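Galactose mutarotase related enzyme (Lactobacillus acidophilus, PDB 3DCD) is of unknown function but belongs to the aldose 1-epimerase family, so it probably binds carbohydrate and may act as a sugar isomerase. Local coordinates at residues K108-V113 against V129-E134; D133-F138 against M274-P279. All coordinates share one frame; numbering follows the deposited sequence.

Overall arrangement
Both contacts lie on the same side of the chain's centre, about 9 Å apart between their own centres. Contact 1 is the open end of the hairpin 109-118/121-130, in an antiparallel sheet of nine strands. Contact 2 pairs 136-138 with 275-277 in a second antiparallel sheet. Along the chain 108-113 comes first, then 129-134 runs into 133-138, sharing D133 and E134, while 274-279 follows far later. The turn after N130 therefore carries the chain from one sheet to the other, and N130 ND2, 2.8 Å from L277 O in a probable hydrogen bond, ties the two contacts directly.

Contact 1: K108-V113 against V129-E134; sequences KFEFRV and VNKSDE
E110 and V129 form an antiparallel hydrogen-bonded pair at the open end of a beta hairpin: E110 N reaches V129 O at 3.0 Å, and V129 N returns to E110 O at 2.9 Å. The tight part is this backbone pairing and the buried side of F109 and N130, the adjoining non-hydrogen-bonded pair. Past it K131 N still donates to K108 O (3.0 Å), from 48° above the carbonyl plane, and K108 N is held by S132 OG at 2.8 Å. N130 chi1 (-180°) sets CG anti to the backbone N. Its OD1 accepts from S132 N, closing an Asx turn, while ND2 gives a nearly straight bond (175°) to E134 O. E110 and V129 point to the opposite, looser face and are partly exposed, with exposed K131 beside them. K131 CE lies 3.5 Å from E110 OE2, but NZ is 4.1 Å from E110 OE2, too far for a salt bridge. Salt bridges instead join R112 NH1 to E110 OE1 (2.9 Å), R112 NE to E84 and K108 NZ to D97. On the buried face F109 sits edge-to-face with F50 and touches M136 of strand 136-147, while strand 90-96 flanks 109-113 on the side away from 121-130.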
loop_
_atom_site.group_PDB
_atom_site.type_symbol
_atom_site.label_atom_id
_atom_site.label_comp_id
_atom_site.label_asym_id
_atom_site.label_seq_id
_atom_site.Cartn_x
_atom_site.Cartn_y
_atom_site.Cartn_z
ATOM N N LYS A 108 -20.709 9.352 -3.537
ATOM C CA LYS A 108 -20.249 10.519 -2.815
ATOM C C LYS A 108 -19.546 10.033 -1.554
ATOM O O LYS A 108 -20.011 9.095 -0.911
ATOM C CB LYS A 108 -21.432 11.418 -2.462
ATOM C CG LYS A 108 -22.201 11.927 -3.680
ATOM C CD LYS A 108 -23.324 12.897 -3.284
ATOM C CE LYS A 108 -22.800 14.242 -2.749
ATOM N NZ LYS A 108 -21.865 14.972 -3.665
ATOM N N PHE A 109 -18.424 10.656 -1.205
ATOM C CA PHE A 109 -17.625 10.169 -0.079
ATOM C C PHE A 109 -16.758 11.272 0.501
ATOM O O PHE A 109 -16.550 12.314 -0.129
ATOM C CB PHE A 109 -16.721 9.006 -0.534
ATOM C CG PHE A 109 -15.757 9.392 -1.643
ATOM C CD1 PHE A 109 -16.098 9.193 -2.980
ATOM C CD2 PHE A 109 -14.530 9.985 -1.349
ATOM C CE1 PHE A 109 -15.227 9.576 -4.004
ATOM C CE2 PHE A 109 -13.656 10.373 -2.365
ATOM C CZ PHE A 109 -14.006 10.163 -3.694
ATOM N N GLU A 110 -16.237 11.010 1.701
ATOM C CA GLU A 110 -15.098 11.734 2.248
ATOM C C GLU A 110 -14.019 10.686 2.507
ATOM O O GLU A 110 -14.244 9.751 3.267
ATOM C CB GLU A 110 -15.470 12.453 3.552
ATOM C CG GLU A 110 -16.483 13.589 3.390
ATOM C CD GLU A 110 -16.827 14.287 4.711
ATOM O OE1 GLU A 110 -16.430 13.794 5.796
ATOM O OE2 GLU A 110 -17.495 15.328 4.656
ATOM N N PHE A 111 -12.859 10.837 1.864
ATOM C CA PHE A 111 -11.730 9.913 2.043
ATOM C C PHE A 111 -10.573 10.653 2.698
ATOM O O PHE A 111 -10.043 11.603 2.122
ATOM C CB PHE A 111 -11.276 9.351 0.689
ATOM C CG PHE A 111 -10.087 8.397 0.776
ATOM C CD1 PHE A 111 -9.978 7.483 1.820
ATOM C CD2 PHE A 111 -9.108 8.392 -0.228
ATOM C CE1 PHE A 111 -8.871 6.574 1.898
ATOM C CE2 PHE A 111 -8.023 7.500 -0.181
ATOM C CZ PHE A 111 -7.903 6.583 0.879
ATOM N N ARG A 112 -10.188 10.207 3.891
ATOM C CA ARG A 112 -9.120 10.848 4.641
ATOM C C ARG A 112 -7.931 9.905 4.791
ATOM O O ARG A 112 -8.101 8.735 5.139
ATOM C CB ARG A 112 -9.622 11.287 6.023
ATOM C CG ARG A 112 -10.471 12.554 6.001
ATOM C CD ARG A 112 -11.048 12.840 7.395
ATOM N NE ARG A 112 -11.827 14.071 7.401
ATOM C CZ ARG A 112 -13.112 14.136 7.057
ATOM N NH1 ARG A 112 -13.772 13.039 6.696
ATOM N NH2 ARG A 112 -13.735 15.296 7.079
ATOM N N VAL A 113 -6.737 10.424 4.508
ATOM C CA VAL A 113 -5.490 9.719 4.752
ATOM C C VAL A 113 -4.724 10.516 5.799
ATOM O O VAL A 113 -4.324 11.672 5.576
ATOM C CB VAL A 113 -4.630 9.531 3.451
ATOM C CG1 VAL A 113 -3.361 8.748 3.764
ATOM C CG2 VAL A 113 -5.438 8.782 2.387
ATOM N N VAL A 129 -15.910 7.884 4.635
ATOM C CA VAL A 129 -17.293 8.148 5.025
ATOM C C VAL A 129 -18.172 8.125 3.785
ATOM O O VAL A 129 -17.919 8.866 2.835
ATOM C CB VAL A 129 -17.432 9.511 5.753
ATOM C CG1 VAL A 129 -18.895 9.786 6.142
ATOM C CG2 VAL A 129 -16.518 9.534 6.997
ATOM N N ASN A 130 -19.188 7.266 3.791
ATOM C CA ASN A 130 -20.139 7.209 2.690
ATOM C C ASN A 130 -21.156 8.338 2.823
ATOM O O ASN A 130 -21.869 8.410 3.835
ATOM C CB ASN A 130 -20.828 5.849 2.668
ATOM C CG ASN A 130 -21.833 5.719 1.532
ATOM O OD1 ASN A 130 -21.849 6.532 0.608
ATOM N ND2 ASN A 130 -22.678 4.683 1.598
ATOM N N LYS A 131 -21.180 9.222 1.820
ATOM C CA LYS A 131 -22.077 10.378 1.747
ATOM C C LYS A 131 -23.182 10.176 0.707
ATOM O O LYS A 131 -23.897 11.104 0.364
ATOM C CB LYS A 131 -21.274 11.632 1.385
ATOM C CG LYS A 131 -20.306 12.090 2.473
ATOM C CD LYS A 131 -21.050 12.418 3.764
ATOM C CE LYS A 131 -20.111 13.003 4.808
ATOM N NZ LYS A 131 -20.857 13.510 6.004
ATOM N N SER A 132 -23.274 8.953 0.189
ATOM C CA SER A 132 -24.272 8.581 -0.809
ATOM C C SER A 132 -25.565 8.151 -0.115
ATOM O O SER A 132 -25.555 7.844 1.078
ATOM C CB SER A 132 -23.751 7.411 -1.650
ATOM O OG SER A 132 -22.445 7.660 -2.131
ATOM N N ASP A 133 -26.666 8.108 -0.865
ATOM C CA ASP A 133 -27.917 7.585 -0.316
ATOM C C ASP A 133 -28.042 6.065 -0.442
ATOM O O ASP A 133 -29.037 5.484 0.004
ATOM C CB ASP A 133 -29.149 8.322 -0.871
ATOM C CG ASP A 133 -29.180 8.393 -2.399
ATOM O OD1 ASP A 133 -28.429 7.652 -3.077
ATOM O OD2 ASP A 133 -29.972 9.211 -2.920
ATOM N N GLU A 134 -27.031 5.425 -1.033
ATOM C CA GLU A 134 -26.968 3.959 -1.090
ATOM C C GLU A 134 -25.650 3.424 -0.544
ATOM O O GLU A 134 -24.703 4.175 -0.355
ATOM C CB GLU A 134 -27.179 3.441 -2.521
ATOM C CG GLU A 134 -28.527 3.824 -3.178
ATOM C CD GLU A 134 -29.748 3.091 -2.588
ATOM O OE1 GLU A 134 -29.618 1.943 -2.104
ATOM O OE2 GLU A 134 -30.863 3.672 -2.627
#

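Contact 2: D133-F138 against M274-P279; sequences DETMIF and MNHLKP
M136 to F138 pair with N275 to L277 as a short antiparallel strand pairing in the galactose mutarotase-like beta-sandwich, the strand directions being 156° apart. Its backbone bonds come in two reciprocal sets. Selenomethionine M136 donates from N to L277 O, and L277 N returns to M136 O at 2.8 Å; F138 N donates to N275 O, and N275 N returns to F138 O at 2.8 Å. I137 and H276 form the non-hydrogen-bonded pair between them, where I137 CA brings its hydrogen toward N275 O and H276 CA does so toward M136 O.

Aromatic contacts occur on both faces of the pairing. With F138 CG between its backbone N and carbonyl carbon (chi1 72°), one ring face receives N275 CB in a CH-pi contact, 3.9 Å from the centroid, while L277 CB meets the ring edge in plane. F138 also makes an edge-to-face contact with F283 of strand 282-292. On the other face I137 lies beside H276, pointing the same way: its CG2 makes a CH-pi contact over the imidazole, offset toward the rim, and I137 CG1 comes within 3.5 Å of H276 CD2. T135 CG2 approaches that imidazole at its edge.

Nonpolar packing completes the contact. M274, also selenomethionine, crosses I137 at about a right angle, M274 CB lying 3.5 Å from I137 CG2, and bends to bring its CE 3.5 Å from F138 CA. P279 CG packs on backbone carbonyl atoms, D133 O and E134 C. M136 and L277 lie side by side, pointing the same way, and both touch V128; M136 CE is modelled 3.4 Å from L277 CD2, short for two methyl carbons and doubtful in its exact value.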
loop_
_atom_site.group_PDB
_atom_site.type_symbol
_atom_site.label_atom_id
_atom_site.label_comp_id
_atom_site.label_asym_id
_atom_site.label_seq_id
_atom_site.Cartn_x
_atom_site.Cartn_y
_atom_site.Cartn_z
ATOM N N ASP A 133 -26.666 8.108 -0.865
ATOM C CA ASP A 133 -27.917 7.585 -0.316
ATOM C C ASP A 133 -28.042 6.065 -0.442
ATOM O O ASP A 133 -29.037 5.484 0.004
ATOM C CB ASP A 133 -29.149 8.322 -0.871
ATOM C CG ASP A 133 -29.180 8.393 -2.399
ATOM O OD1 ASP A 133 -28.429 7.652 -3.077
ATOM O OD2 ASP A 133 -29.972 9.211 -2.920
ATOM N N GLU A 134 -27.031 5.425 -1.033
ATOM C CA GLU A 134 -26.968 3.959 -1.090
ATOM C C GLU A 134 -25.650 3.424 -0.544
ATOM O O GLU A 134 -24.703 4.175 -0.355
ATOM C CB GLU A 134 -27.179 3.441 -2.521
ATOM C CG GLU A 134 -28.527 3.824 -3.178
ATOM C CD GLU A 134 -29.748 3.091 -2.588
ATOM O OE1 GLU A 134 -29.618 1.943 -2.104
ATOM O OE2 GLU A 134 -30.863 3.672 -2.627
ATOM N N THR A 135 -25.599 2.116 -0.307
ATOM C CA THR A 135 -24.388 1.459 0.193
ATOM C C THR A 135 -23.235 1.655 -0.800
ATOM O O THR A 135 -23.382 1.405 -1.995
ATOM C CB THR A 135 -24.659 -0.030 0.484
ATOM O OG1 THR A 135 -25.584 -0.112 1.575
ATOM C CG2 THR A 135 -23.397 -0.769 0.877
HETATM N N MSE A 136 -22.114 2.158 -0.289
HETATM C CA MSE A 136 -20.917 2.391 -1.085
HETATM C C MSE A 136 -20.055 1.127 -1.123
HETATM O O MSE A 136 -19.921 0.440 -0.121
HETATM C CB MSE A 136 -20.133 3.549 -0.481
HETATM C CG MSE A 136 -18.846 3.869 -1.188
HETATM SE SE MSE A 136 -18.200 5.556 -0.490
HETATM C CE MSE A 136 -17.458 4.872 1.150
ATOM N N ILE A 137 -19.474 0.837 -2.286
ATOM C CA ILE A 137 -18.640 -0.358 -2.485
ATOM C C ILE A 137 -17.247 0.112 -2.919
ATOM O O ILE A 137 -17.126 0.749 -3.959
ATOM C CB ILE A 137 -19.289 -1.339 -3.514
ATOM C CG1 ILE A 137 -20.698 -1.721 -3.025
ATOM C CG2 ILE A 137 -18.451 -2.617 -3.633
ATOM C CD1 ILE A 137 -21.664 -2.287 -4.072
ATOM N N PHE A 138 -16.234 -0.160 -2.087
ATOM C CA PHE A 138 -14.857 0.297 -2.316
ATOM C C PHE A 138 -13.782 -0.649 -1.779
ATOM O O PHE A 138 -14.010 -1.440 -0.826
ATOM C CB PHE A 138 -14.619 1.682 -1.690
ATOM C CG PHE A 138 -14.545 1.649 -0.199
ATOM C CD1 PHE A 138 -15.716 1.628 0.564
ATOM C CD2 PHE A 138 -13.314 1.598 0.451
ATOM C CE1 PHE A 138 -15.649 1.559 1.952
ATOM C CE2 PHE A 138 -13.244 1.526 1.825
ATOM C CZ PHE A 138 -14.407 1.506 2.580
HETATM N N MSE A 274 -14.513 -6.633 -1.744
HETATM C CA MSE A 274 -14.806 -5.199 -1.622
HETATM C C MSE A 274 -15.423 -4.931 -0.272
HETATM O O MSE A 274 -16.059 -5.825 0.311
HETATM C CB MSE A 274 -15.746 -4.707 -2.729
HETATM C CG MSE A 274 -15.119 -4.658 -4.108
HETATM SE SE MSE A 274 -13.694 -3.295 -4.187
HETATM C CE MSE A 274 -14.714 -1.888 -5.069
ATOM N N ASN A 275 -15.209 -3.724 0.237
ATOM C CA ASN A 275 -15.914 -3.236 1.430
ATOM C C ASN A 275 -17.291 -2.651 1.086
ATOM O O ASN A 275 -17.431 -1.922 0.105
ATOM C CB ASN A 275 -15.071 -2.186 2.180
ATOM C CG ASN A 275 -13.653 -2.648 2.430
ATOM O OD1 ASN A 275 -12.714 -2.204 1.756
ATOM N ND2 ASN A 275 -13.482 -3.561 3.379
ATOM N N HIS A 276 -18.299 -2.970 1.898
ATOM C CA HIS A 276 -19.651 -2.418 1.737
ATOM C C HIS A 276 -19.993 -1.513 2.912
ATOM O O HIS A 276 -20.002 -1.964 4.064
ATOM C CB HIS A 276 -20.672 -3.541 1.611
ATOM C CG HIS A 276 -20.542 -4.317 0.336
ATOM N ND1 HIS A 276 -19.485 -5.166 0.090
ATOM C CD2 HIS A 276 -21.324 -4.359 -0.767
ATOM C CE1 HIS A 276 -19.618 -5.693 -1.115
ATOM N NE2 HIS A 276 -20.725 -5.220 -1.654
ATOM N N LEU A 277 -20.222 -0.237 2.622
ATOM C CA LEU A 277 -20.368 0.784 3.651
ATOM C C LEU A 277 -21.715 1.488 3.548
ATOM O O LEU A 277 -21.996 2.196 2.573
ATOM C CB LEU A 277 -19.205 1.800 3.571
ATOM C CG LEU A 277 -19.118 2.881 4.657
ATOM C CD1 LEU A 277 -18.887 2.254 6.030
ATOM C CD2 LEU A 277 -18.019 3.910 4.354
ATOM N N LYS A 278 -22.545 1.305 4.573
ATOM C CA LYS A 278 -23.889 1.886 4.563
ATOM C C LYS A 278 -23.881 3.431 4.596
ATOM O O LYS A 278 -22.910 4.047 5.074
ATOM C CB LYS A 278 -24.725 1.310 5.714
ATOM C CG LYS A 278 -24.915 -0.197 5.639
ATOM C CD LYS A 278 -26.052 -0.657 6.531
ATOM C CE LYS A 278 -26.197 -2.175 6.491
ATOM N NZ LYS A 278 -27.318 -2.627 7.359
ATOM N N PRO A 279 -24.955 4.062 4.078
ATOM C CA PRO A 279 -25.022 5.521 3.991
ATOM C C PRO A 279 -24.735 6.208 5.325
ATOM O O PRO A 279 -25.223 5.776 6.364
ATOM C CB PRO A 279 -26.463 5.775 3.532
ATOM C CG PRO A 279 -26.811 4.553 2.750
ATOM C CD PRO A 279 -26.173 3.435 3.519
#